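PDB 6K97: fusion DH from Streptomyces sp. MJ635-86F5, which is an engineered fusion of the split dehydratase domain from cremimycin biosynthesis, a polyketide synthase lyase that probably removes water from beta-hydroxyacyl intermediates. Local coordinates for residues Thr71-Pro74 and Gly75-Val79. Numbering follows the deposited sequence.
Sequences TIVP and GTAFV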
loop_
_atom_site.group_PDB
_atom_site.type_symbol
_atom_site.label_atom_id
_atom_site.label_comp_id
_atom_site.label_asym_id
_atom_site.label_seq_id
_atom_site.Cartn_x
_atom_site.Cartn_y
_atom_site.Cartn_z
ATOM N N THR A 71 27.324 -3.653 -7.073
ATOM C CA THR A 71 26.778 -2.901 -5.970
ATOM C C THR A 71 25.377 -3.390 -5.620
ATOM O O THR A 71 24.489 -3.404 -6.475
ATOM C CB THR A 71 26.696 -1.404 -6.318
ATOM O OG1 THR A 71 28.031 -0.957 -6.509
ATOM C CG2 THR A 71 26.074 -0.630 -5.165
ATOM N N ILE A 72 25.203 -3.791 -4.361
ATOM C CA ILE A 72 23.978 -4.491 -3.940
ATOM C C ILE A 72 23.613 -4.046 -2.571
ATOM O O ILE A 72 24.494 -3.665 -1.774
ATOM C CB ILE A 72 24.136 -6.025 -3.900
ATOM C CG1 ILE A 72 25.026 -6.502 -2.749
ATOM C CG2 ILE A 72 24.737 -6.558 -5.198
ATOM C CD1 ILE A 72 25.096 -8.029 -2.677
ATOM N N VAL A 73 22.310 -4.046 -2.304
ATOM C CA VAL A 73 21.849 -3.588 -1.028
ATOM C C VAL A 73 22.382 -4.558 -0.018
ATOM O O VAL A 73 22.208 -5.759 -0.174
ATOM C CB VAL A 73 20.311 -3.548 -1.015
ATOM C CG1 VAL A 73 19.767 -3.285 0.388
ATOM C CG2 VAL A 73 19.788 -2.493 -1.992
ATOM N N PRO A 74 23.025 -4.074 1.027
ATOM C CA PRO A 74 23.474 -5.042 2.078
ATOM C C PRO A 74 22.350 -5.758 2.840
ATOM O O PRO A 74 21.234 -5.254 2.918
ATOM C CB PRO A 74 24.281 -4.184 3.070
ATOM C CG PRO A 74 23.833 -2.795 2.837
ATOM C CD PRO A 74 23.193 -2.682 1.464
ATOM N N GLY A 75 22.694 -6.915 3.420
ATOM C CA GLY A 75 21.766 -7.683 4.181
ATOM C C GLY A 75 21.263 -6.865 5.361
ATOM O O GLY A 75 20.088 -6.935 5.691
ATOM N N THR A 76 22.153 -6.090 5.996
ATOM C CA THR A 76 21.762 -5.332 7.127
ATOM C C THR A 76 20.765 -4.241 6.750
ATOM O O THR A 76 19.990 -3.845 7.583
ATOM C CB THR A 76 22.941 -4.703 7.882
ATOM O OG1 THR A 76 23.642 -3.819 7.012
ATOM C CG2 THR A 76 23.828 -5.769 8.467
ATOM N N ALA A 77 20.732 -3.791 5.506
ATOM C CA ALA A 77 19.672 -2.866 5.085
ATOM C C ALA A 77 18.327 -3.534 5.016
ATOM O O ALA A 77 17.298 -2.916 5.390
ATOM C CB ALA A 77 19.978 -2.221 3.753
ATOM N N PHE A 78 18.286 -4.779 4.575
ATOM C CA PHE A 78 16.987 -5.493 4.627
ATOM C C PHE A 78 16.549 -5.716 6.089
ATOM O O PHE A 78 15.382 -5.600 6.446
ATOM C CB PHE A 78 17.096 -6.825 3.915
ATOM C CG PHE A 78 17.232 -6.714 2.418
ATOM C CD1 PHE A 78 16.236 -6.119 1.671
ATOM C CD2 PHE A 78 18.346 -7.198 1.765
ATOM C CE1 PHE A 78 16.371 -5.985 0.298
ATOM C CE2 PHE A 78 18.469 -7.107 0.377
ATOM C CZ PHE A 78 17.480 -6.517 -0.342
ATOM N N VAL A 79 17.511 -5.973 6.960
ATOM C CA VAL A 79 17.246 -5.991 8.401
ATOM C C VAL A 79 16.662 -4.668 8.897
ATOM O O VAL A 79 15.653 -4.670 9.646
ATOM C CB VAL A 79 18.499 -6.291 9.171
ATOM C CG1 VAL A 79 18.265 -6.187 10.656
ATOM C CG2 VAL A 79 18.944 -7.714 8.868
#
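One face of the Phe78 ring carries Val73 CG1, which sits 4.2 Å from the ring centroid, close to the normal and shifted toward the rim: a CH-pi contact from the loop before helix 75-88 to its first turn. Pro74 O approaches the same ring obliquely, 3.7 Å from Phe78 CD2. Pro74, the N-cap of this helix, closes the HxxxGxxxxP signature of polyketide synthase dehydratases, in the first hot dog half of the fusion. Val73 turns CG1 anti to its own backbone N (chi1 171°), toward the helix, and the same methyl packs 3.5 Å from Ala77 CB. Ala77 CB also lies 4.0 Å from Pro74 CD. Phe78 CG lies anti to the carbonyl carbon (chi1 -70°), which swings the ring back along the helix toward Val73; Leu99 and Leu103 also touch it. A serine in its place would probably leave Val73 CG1 without its aromatic face and open a gap where the ring now packs. Upstream, His65, which opens the signature, is hydrogen-bonded through ND1 to Ile72 O, while Thr76 OG1 is hydrogen-bonded to Pro252 O in the second hot dog half, a contact between halves of the fusion. Pro74 O takes two weak backbone hydrogen bonds, one from Ala77 N at 3.0 Å, bent to 130°. The other comes from Phe78 N, 3.4 Å from Pro74 O.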